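Long-range contact in nitronate monooxygenase family protein (Pseudomonas aeruginosa, PDB 4QIT), which uses FMN and molecular oxygen to carry out the oxidative denitrification of alkyl nitronates, with propionate 3-nitronate as its presumed physiological substrate: residues M278-M290 with N324-A336. The protein carries 1 engineered substitution. Numbering follows the deposited sequence.
Sequences MSGRSARGLPNRM and NHDFAAQWAGQGA. With FMN (flavin mononucleotide), chain C; NIE (nitroethane), chain D.
Gly285 and Trp331 pair their backbones in a single beta bridge, their CA atoms 3.8 Å apart, with Leu286 N bonded to Gln330 O and Ala332 N bonded to Arg284 O. Trp331 CE3 brings the indole edge to Arg284 O (3.2 Å), while Ala283 CB reaches Trp331 CZ3 (3.5 Å) and Met278 CG reaches Trp331 CH2 (3.6 Å). The Met278 chain bends at chi2 and chi3, which brings CE to Ala328 O. Gln334 crosses Arg284 at about a right angle. Its NE2 lies over one guanidinium face, 3.4 Å from Arg284 NH1; both are donors and do not bond. Arg284 instead donates to Ile184 O and Thr272 OG1, and the Gln334 amide bonds Ala201 and Gly203 of the second subunit.

Farther along, Asn288 reads the backbone of the turn 325-328. Its chi1 of 60° places ND2 on a lone pair of Ala328 O (2.8 Å), with that oxygen close to the amide plane. Arg289 N approaches Asp326 O nearly in line with the carbonyl, though the N-H...O angle is bent to 147°. Arg289 CB sits over one face of Phe327, toward the rim, and Phe327 CZ lies over a face of the Arg289 guanidinium, which is salt-bridged to Glu102. Met290 SD meets the ring edge, a Met-aromatic contact.

Nitroethane O5 sits above the indole, 2.7 Å from Trp331 NE1 but off the in-plane N-H direction. FMN C7M touches Trp331 CB, and Gly333 CA lies 3.7 Å from FMN O2P. Trp331, held by the bridge and its packing, thus lines both the nitroethane and FMN pockets of this TIM-barrel enzyme.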
ATOM      1  N   MET A 278     -10.286   7.434 -15.822  1.00 12.77           N
ATOM      2  CA  MET A 278     -10.370   6.443 -16.890  1.00 12.34           C
ATOM      3  C   MET A 278     -11.744   5.773 -16.949  1.00 14.18           C
ATOM      4  O   MET A 278     -12.352   5.669 -18.017  1.00 13.26           O
ATOM      5  CB  MET A 278      -9.273   5.379 -16.708  1.00 14.09           C
ATOM      6  CG  MET A 278      -9.211   4.318 -17.810  1.00 15.31           C
ATOM      7  SD  MET A 278      -8.198   4.778 -19.229  1.00 14.13           S
ATOM      8  CE  MET A 278      -6.571   4.789 -18.471  1.00 16.05           C
ATOM      9  N   SER A 279     -12.249   5.319 -15.807  1.00 11.65           N
ATOM     10  CA  SER A 279     -13.431   4.469 -15.823  1.00 14.35           C
ATOM     11  C   SER A 279     -14.551   4.955 -14.924  1.00 13.37           C
ATOM     12  O   SER A 279     -15.673   4.468 -15.023  1.00 15.30           O
ATOM     13  CB  SER A 279     -13.051   3.061 -15.388  1.00 14.84           C
ATOM     14  OG  SER A 279     -12.783   3.052 -13.994  1.00 12.90           O
ATOM     15  N   GLY A 280     -14.233   5.875 -14.015  1.00 13.20           N
ATOM     16  CA  GLY A 280     -15.180   6.327 -13.012  1.00 13.29           C
ATOM     17  C   GLY A 280     -15.026   5.610 -11.679  1.00 14.73           C
ATOM     18  O   GLY A 280     -15.712   5.938 -10.707  1.00 15.19           O
ATOM     19  N   ARG A 281     -14.124   4.632 -11.634  1.00 10.86           N
ATOM     20  CA  ARG A 281     -13.808   3.904 -10.400  1.00  9.81           C
ATOM     21  C   ARG A 281     -12.295   3.813 -10.285  1.00 10.87           C
ATOM     22  O   ARG A 281     -11.601   3.602 -11.286  1.00 11.67           O
ATOM     23  CB  ARG A 281     -14.399   2.488 -10.416  1.00 10.30           C
ATOM     24  CG  ARG A 281     -15.552   2.268  -9.428  1.00 12.33           C
ATOM     25  CD  ARG A 281     -16.023   0.822  -9.485  1.00 11.73           C
ATOM     26  NE  ARG A 281     -16.984   0.483  -8.433  1.00 11.25           N
ATOM     27  CZ  ARG A 281     -16.648   0.135  -7.193  1.00 10.45           C
ATOM     28  NH1 ARG A 281     -15.375   0.113  -6.833  1.00 11.61           N
ATOM     29  NH2 ARG A 281     -17.593  -0.173  -6.306  1.00 12.40           N
ATOM     30  N   SER A 282     -11.780   3.952  -9.066  1.00  8.82           N
ATOM     31  CA  SER A 282     -10.336   3.930  -8.846  1.00 10.62           C
ATOM     32  C   SER A 282      -9.701   2.646  -9.391  1.00  9.34           C
ATOM     33  O   SER A 282     -10.168   1.533  -9.105  1.00 10.11           O
ATOM     34  CB  SER A 282     -10.046   4.028  -7.352  1.00 10.23           C
ATOM     35  OG  SER A 282      -8.658   4.207  -7.115  1.00 14.04           O
ATOM     36  N   ALA A 283      -8.633   2.814 -10.171  1.00  8.25           N
ATOM     37  CA  ALA A 283      -7.954   1.698 -10.827  1.00  8.04           C
ATOM     38  C   ALA A 283      -6.491   2.033 -11.030  1.00  9.12           C
ATOM     39  O   ALA A 283      -6.145   3.196 -11.231  1.00  8.28           O
ATOM     40  CB  ALA A 283      -8.619   1.384 -12.152  1.00  9.30           C
ATOM     41  N   ARG A 284      -5.635   1.014 -10.955  1.00  7.73           N
ATOM     42  CA  ARG A 284      -4.197   1.202 -11.019  1.00  7.80           C
ATOM     43  C   ARG A 284      -3.597   0.787 -12.359  1.00  6.97           C
ATOM     44  O   ARG A 284      -3.794  -0.339 -12.818  1.00  8.13           O
ATOM     45  CB  ARG A 284      -3.503   0.421  -9.904  1.00  6.11           C
ATOM     46  CG  ARG A 284      -1.968   0.589  -9.947  1.00  6.94           C
ATOM     47  CD  ARG A 284      -1.234  -0.203  -8.846  1.00  7.32           C
ATOM     48  NE  ARG A 284      -1.666   0.210  -7.511  1.00  6.24           N
ATOM     49  CZ  ARG A 284      -1.342   1.360  -6.930  1.00  7.25           C
ATOM     50  NH1 ARG A 284      -0.560   2.245  -7.550  1.00  7.76           N
ATOM     51  NH2 ARG A 284      -1.830   1.630  -5.724  1.00  8.06           N
ATOM     52  N   GLY A 285      -2.830   1.681 -12.967  1.00  8.27           N
ATOM     53  CA  GLY A 285      -2.127   1.316 -14.184  1.00  7.94           C
ATOM     54  C   GLY A 285      -0.956   2.221 -14.469  1.00  8.31           C
ATOM     55  O   GLY A 285      -0.547   3.015 -13.622  1.00  8.63           O
ATOM     56  N   LEU A 286      -0.414   2.093 -15.675  1.00  8.94           N
ATOM     57  CA  LEU A 286       0.721   2.907 -16.110  1.00  8.71           C
ATOM     58  C   LEU A 286       0.181   4.261 -16.576  1.00  9.93           C
ATOM     59  O   LEU A 286      -0.555   4.334 -17.564  1.00 10.69           O
ATOM     60  CB  LEU A 286       1.463   2.193 -17.253  1.00  8.11           C
ATOM     61  CG  LEU A 286       1.861   0.741 -16.974  1.00  7.46           C
ATOM     62  CD1 LEU A 286       2.462   0.056 -18.195  1.00 11.43           C
ATOM     63  CD2 LEU A 286       2.843   0.661 -15.830  1.00 11.08           C
ATOM     64  N   PRO A 287       0.516   5.338 -15.856  1.00  9.25           N
ATOM     65  CA  PRO A 287      -0.139   6.631 -16.104  1.00  8.22           C
ATOM     66  C   PRO A 287       0.117   7.192 -17.503  1.00  9.55           C
ATOM     67  O   PRO A 287       1.210   7.078 -18.075  1.00 11.62           O
ATOM     68  CB  PRO A 287       0.447   7.553 -15.020  1.00 11.31           C
ATOM     69  CG  PRO A 287       1.672   6.848 -14.531  1.00 13.96           C
ATOM     70  CD  PRO A 287       1.442   5.385 -14.708  1.00  9.24           C
ATOM     71  N   ASN A 288      -0.929   7.791 -18.052  1.00  9.32           N
ATOM     72  CA  ASN A 288      -0.865   8.407 -19.368  1.00 10.80           C
ATOM     73  C   ASN A 288      -1.821   9.596 -19.407  1.00 12.30           C
ATOM     74  O   ASN A 288      -2.173  10.140 -18.367  1.00 11.97           O
ATOM     75  CB  ASN A 288      -1.144   7.380 -20.470  1.00 11.13           C
ATOM     76  CG  ASN A 288      -2.520   6.741 -20.357  1.00 11.59           C
ATOM     77  OD1 ASN A 288      -3.428   7.264 -19.707  1.00 10.49           O
ATOM     78  ND2 ASN A 288      -2.682   5.603 -21.023  1.00 10.98           N
ATOM     79  N   ARG A 289      -2.277   9.984 -20.596  1.00 13.45           N
ATOM     80  CA  ARG A 289      -3.106  11.188 -20.699  1.00 14.50           C
ATOM     81  C   ARG A 289      -4.502  11.048 -20.082  1.00 15.99           C
ATOM     82  O   ARG A 289      -5.146  12.057 -19.761  1.00 16.13           O
ATOM     83  CB  ARG A 289      -3.164  11.674 -22.153  1.00 12.14           C
ATOM     84  CG  ARG A 289      -1.786  12.014 -22.697  1.00 15.53           C
ATOM     85  CD  ARG A 289      -1.854  12.572 -24.108  1.00 17.08           C
ATOM     86  NE  ARG A 289      -2.590  13.833 -24.167  1.00 18.01           N
ATOM     87  CZ  ARG A 289      -2.956  14.415 -25.305  1.00 17.87           C
ATOM     88  NH1 ARG A 289      -2.659  13.845 -26.458  1.00 20.73           N
ATOM     89  NH2 ARG A 289      -3.627  15.557 -25.285  1.00 20.75           N
ATOM     90  N   MET A 290      -4.956   9.813 -19.875  1.00 12.94           N
ATOM     91  CA  MET A 290      -6.218   9.596 -19.174  1.00 14.45           C
ATOM     92  C   MET A 290      -6.112   9.701 -17.657  1.00 16.95           C
ATOM     93  O   MET A 290      -7.128   9.605 -16.969  1.00 17.92           O
ATOM     94  CB  MET A 290      -6.841   8.247 -19.547  1.00 16.52           C
ATOM     95  CG  MET A 290      -7.516   8.225 -20.902  1.00 18.12           C
ATOM     96  SD  MET A 290      -8.686   9.595 -21.119  1.00 16.11           S
ATOM     97  CE  MET A 290      -9.752   9.443 -19.675  1.00 13.18           C
ATOM     98  N   ASN A 324      -2.335   6.509 -31.991  1.00 16.93           N
ATOM     99  CA  ASN A 324      -1.979   7.090 -30.696  1.00 13.48           C
ATOM    100  C   ASN A 324      -2.450   6.203 -29.540  1.00 11.71           C
ATOM    101  O   ASN A 324      -3.642   5.888 -29.421  1.00 14.53           O
ATOM    102  CB  ASN A 324      -2.564   8.504 -30.579  1.00 12.48           C
ATOM    103  CG  ASN A 324      -2.119   9.241 -29.317  1.00 15.45           C
ATOM    104  OD1 ASN A 324      -2.340   8.776 -28.198  1.00 15.06           O
ATOM    105  ND2 ASN A 324      -1.514  10.416 -29.497  1.00 16.60           N
ATOM    106  N   HIS A 325      -1.499   5.796 -28.699  1.00 13.54           N
ATOM    107  CA  HIS A 325      -1.775   4.876 -27.595  1.00 12.91           C
ATOM    108  C   HIS A 325      -1.734   5.544 -26.234  1.00 12.85           C
ATOM    109  O   HIS A 325      -1.739   4.853 -25.216  1.00 13.79           O
ATOM    110  CB  HIS A 325      -0.784   3.715 -27.629  1.00 14.04           C
ATOM    111  CG  HIS A 325      -0.883   2.894 -28.878  1.00 14.89           C
ATOM    112  ND1 HIS A 325      -1.746   1.833 -28.998  1.00 15.98           N
ATOM    113  CD2 HIS A 325      -0.259   3.017 -30.074  1.00 17.91           C
ATOM    114  CE1 HIS A 325      -1.631   1.311 -30.211  1.00 18.76           C
ATOM    115  NE2 HIS A 325      -0.740   2.014 -30.880  1.00 20.58           N
ATOM    116  N   ASP A 326      -1.736   6.873 -26.213  1.00 12.82           N
ATOM    117  CA  ASP A 326      -1.543   7.622 -24.963  1.00 13.03           C
ATOM    118  C   ASP A 326      -2.778   7.698 -24.069  1.00 13.09           C
ATOM    119  O   ASP A 326      -2.746   8.350 -23.026  1.00 12.82           O
ATOM    120  CB  ASP A 326      -1.042   9.044 -25.248  1.00 14.41           C
ATOM    121  CG  ASP A 326       0.393   9.077 -25.724  1.00 23.14           C
ATOM    122  OD1 ASP A 326       1.124   8.079 -25.531  1.00 20.83           O
ATOM    123  OD2 ASP A 326       0.792  10.116 -26.289  1.00 23.69           O
ATOM    124  N   PHE A 327      -3.860   7.038 -24.472  1.00 10.83           N
ATOM    125  CA  PHE A 327      -5.099   7.037 -23.701  1.00  9.98           C
ATOM    126  C   PHE A 327      -5.493   5.622 -23.299  1.00 10.14           C
ATOM    127  O   PHE A 327      -6.539   5.409 -22.691  1.00 12.51           O
ATOM    128  CB  PHE A 327      -6.225   7.705 -24.507  1.00 12.40           C
ATOM    129  CG  PHE A 327      -5.959   9.143 -24.804  1.00 12.02           C
ATOM    130  CD1 PHE A 327      -5.153   9.509 -25.871  1.00 12.50           C
ATOM    131  CD2 PHE A 327      -6.478  10.133 -23.989  1.00 14.01           C
ATOM    132  CE1 PHE A 327      -4.879  10.845 -26.125  1.00 13.68           C
ATOM    133  CE2 PHE A 327      -6.207  11.482 -24.240  1.00 14.87           C
ATOM    134  CZ  PHE A 327      -5.408  11.833 -25.318  1.00 13.86           C
ATOM    135  N   ALA A 328      -4.640   4.659 -23.632  1.00 10.95           N
ATOM    136  CA  ALA A 328      -4.930   3.242 -23.396  1.00 10.80           C
ATOM    137  C   ALA A 328      -5.086   2.877 -21.923  1.00 10.33           C
ATOM    138  O   ALA A 328      -4.544   3.543 -21.025  1.00 11.79           O
ATOM    139  CB  ALA A 328      -3.850   2.375 -24.030  1.00 12.22           C
ATOM    140  N   ALA A 329      -5.836   1.806 -21.679  1.00 11.06           N
ATOM    141  CA  ALA A 329      -5.935   1.247 -20.338  1.00 12.94           C
ATOM    142  C   ALA A 329      -4.857   0.180 -20.198  1.00 12.03           C
ATOM    143  O   ALA A 329      -5.013  -0.959 -20.660  1.00 14.78           O
ATOM    144  CB  ALA A 329      -7.319   0.652 -20.098  1.00 14.35           C
ATOM    145  N   GLN A 330      -3.744   0.559 -19.578  1.00  8.72           N
ATOM    146  CA  GLN A 330      -2.615  -0.349 -19.421  1.00  8.91           C
ATOM    147  C   GLN A 330      -2.452  -0.644 -17.945  1.00  9.76           C
ATOM    148  O   GLN A 330      -1.572  -0.111 -17.270  1.00  9.81           O
ATOM    149  CB  GLN A 330      -1.359   0.263 -20.060  1.00  8.03           C
ATOM    150  CG  GLN A 330      -1.521   0.377 -21.592  1.00 10.08           C
ATOM    151  CD  GLN A 330      -0.508   1.285 -22.259  1.00 11.26           C
ATOM    152  OE1 GLN A 330       0.116   2.128 -21.621  1.00 12.13           O
ATOM    153  NE2 GLN A 330      -0.354   1.123 -23.574  1.00 10.27           N
ATOM    154  N   TRP A 331      -3.343  -1.488 -17.439  1.00  8.52           N
ATOM    155  CA  TRP A 331      -3.366  -1.783 -16.014  1.00  9.71           C
ATOM    156  C   TRP A 331      -2.130  -2.582 -15.573  1.00  9.57           C
ATOM    157  O   TRP A 331      -1.632  -3.445 -16.291  1.00  8.99           O
ATOM    158  CB  TRP A 331      -4.635  -2.546 -15.655  1.00 10.77           C
ATOM    159  CG  TRP A 331      -5.919  -1.918 -16.148  1.00 12.79           C
ATOM    160  CD1 TRP A 331      -6.842  -2.493 -16.974  1.00 22.79           C
ATOM    161  CD2 TRP A 331      -6.407  -0.603 -15.848  1.00 12.95           C
ATOM    162  NE1 TRP A 331      -7.884  -1.615 -17.197  1.00 20.72           N
ATOM    163  CE2 TRP A 331      -7.641  -0.461 -16.524  1.00 19.68           C
ATOM    164  CE3 TRP A 331      -5.922   0.455 -15.085  1.00 16.21           C
ATOM    165  CZ2 TRP A 331      -8.394   0.717 -16.438  1.00 16.80           C
ATOM    166  CZ3 TRP A 331      -6.674   1.626 -15.014  1.00 17.89           C
ATOM    167  CH2 TRP A 331      -7.896   1.739 -15.682  1.00 17.98           C
ATOM    168  N   ALA A 332      -1.644  -2.286 -14.372  1.00  9.21           N
ATOM    169  CA  ALA A 332      -0.464  -2.937 -13.831  1.00  8.90           C
ATOM    170  C   ALA A 332      -0.387  -2.682 -12.334  1.00  8.03           C
ATOM    171  O   ALA A 332      -0.718  -1.591 -11.877  1.00  8.69           O
ATOM    172  CB  ALA A 332       0.799  -2.420 -14.526  1.00  9.40           C
ATOM    173  N   GLY A 333       0.050  -3.700 -11.591  1.00  7.40           N
ATOM    174  CA  GLY A 333       0.253  -3.603 -10.153  1.00  7.36           C
ATOM    175  C   GLY A 333       1.619  -3.039  -9.798  1.00  7.17           C
ATOM    176  O   GLY A 333       2.464  -2.804 -10.677  1.00  7.58           O
ATOM    177  N   GLN A 334       1.857  -2.861  -8.505  1.00  6.31           N
ATOM    178  CA  GLN A 334       3.079  -2.204  -8.054  1.00  6.13           C
ATOM    179  C   GLN A 334       4.316  -3.095  -8.182  1.00  7.10           C
ATOM    180  O   GLN A 334       5.432  -2.625  -7.975  1.00  9.72           O
ATOM    181  CB  GLN A 334       2.912  -1.661  -6.631  1.00  6.70           C
ATOM    182  CG  GLN A 334       1.941  -0.484  -6.552  1.00  6.50           C
ATOM    183  CD  GLN A 334       1.815   0.071  -5.146  1.00  8.01           C
ATOM    184  OE1 GLN A 334       1.963  -0.655  -4.167  1.00  8.20           O
ATOM    185  NE2 GLN A 334       1.565   1.379  -5.042  1.00  7.57           N
ATOM    186  N   GLY A 335       4.130  -4.358  -8.552  1.00  7.93           N
ATOM    187  CA  GLY A 335       5.254  -5.224  -8.883  1.00  8.48           C
ATOM    188  C   GLY A 335       5.573  -5.262 -10.367  1.00  7.83           C
ATOM    189  O   GLY A 335       6.312  -6.151 -10.810  1.00  8.69           O
ATOM    190  N   ALA A 336       5.037  -4.300 -11.117  1.00  7.68           N
ATOM    191  CA  ALA A 336       5.176  -4.274 -12.578  1.00  8.97           C
ATOM    192  C   ALA A 336       6.599  -4.439 -13.096  1.00 10.25           C
ATOM    193  O   ALA A 336       6.809  -5.139 -14.098  1.00  9.70           O
ATOM    194  CB  ALA A 336       4.558  -3.009 -13.155  1.00 10.99           C
TER
HETATM  195  N1  FMN C 401     -10.291  -8.038 -11.185  1.00 26.23           N
HETATM  196  C2  FMN C 401     -11.614  -8.373 -11.441  1.00 22.75           C
HETATM  197  O2  FMN C 401     -12.322  -8.748 -10.515  1.00 31.43           O
HETATM  198  N3  FMN C 401     -12.137  -8.321 -12.714  1.00 21.59           N
HETATM  199  C4  FMN C 401     -11.329  -7.896 -13.746  1.00 21.28           C
HETATM  200  O4  FMN C 401     -11.753  -7.820 -14.895  1.00 20.96           O
HETATM  201  C4A FMN C 401     -10.013  -7.550 -13.494  1.00 27.42           C
HETATM  202  N5  FMN C 401      -9.240  -7.128 -14.543  1.00 27.68           N
HETATM  203  C5A FMN C 401      -7.922  -6.794 -14.346  1.00 23.83           C
HETATM  204  C6  FMN C 401      -7.175  -6.387 -15.442  1.00 22.71           C
HETATM  205  C7  FMN C 401      -5.843  -6.053 -15.299  1.00 21.93           C
HETATM  206  C7M FMN C 401      -5.096  -5.644 -16.536  1.00 23.97           C
HETATM  207  C8  FMN C 401      -5.252  -6.101 -14.036  1.00 21.00           C
HETATM  208  C8M FMN C 401      -3.809  -5.721 -13.863  1.00 22.62           C
HETATM  209  C9  FMN C 401      -6.012  -6.507 -12.933  1.00 23.22           C
HETATM  210  C9A FMN C 401      -7.357  -6.863 -13.080  1.00 24.50           C
HETATM  211  N10 FMN C 401      -8.141  -7.279 -12.002  1.00 25.57           N
HETATM  212  C10 FMN C 401      -9.475  -7.616 -12.214  1.00 24.26           C
HETATM  213  C1' FMN C 401      -7.558  -7.330 -10.612  1.00 23.08           C
HETATM  214  C2' FMN C 401      -7.015  -8.699 -10.239  1.00 23.73           C
HETATM  215  O2' FMN C 401      -8.085  -9.562  -9.951  1.00 23.23           O
HETATM  216  C3' FMN C 401      -6.135  -8.620  -8.999  1.00 20.65           C
HETATM  217  O3' FMN C 401      -6.731  -7.855  -7.973  1.00 19.08           O
HETATM  218  C4' FMN C 401      -4.845  -7.936  -9.394  1.00 18.01           C
HETATM  219  O4' FMN C 401      -4.488  -8.322 -10.709  1.00 20.42           O
HETATM  220  C5' FMN C 401      -3.749  -8.381  -8.442  1.00 17.85           C
HETATM  221  O5' FMN C 401      -2.733  -7.440  -8.608  1.00 10.56           O
HETATM  222  P   FMN C 401      -1.413  -7.773  -9.431  1.00  7.93           P
HETATM  223  O1P FMN C 401      -1.208  -9.264  -9.471  1.00 10.49           O
HETATM  224  O2P FMN C 401      -0.296  -7.032  -8.764  1.00  8.78           O
HETATM  225  O3P FMN C 401      -1.678  -7.262 -10.809  1.00 10.36           O
HETATM  226  N3  NIE D 402      -9.810  -3.717 -14.518  1.00 29.80           N
HETATM  227  C1  NIE D 402     -12.081  -3.851 -13.843  1.00 26.38           C
HETATM  228  C2  NIE D 402     -11.116  -4.001 -14.997  1.00 26.71           C
HETATM  229  O4  NIE D 402      -9.444  -4.215 -13.457  1.00 26.09           O
HETATM  230  O5  NIE D 402      -9.160  -2.619 -15.002  1.00 33.58           O
HETATM  231  O   HOH W   1      -2.865   3.098 -18.583  1.00 10.70           O
HETATM  232  O   HOH W   2      -0.436   4.717 -22.784  1.00 12.91           O
HETATM  233  O   HOH W   3      -0.715  12.158 -27.204  1.00 20.07           O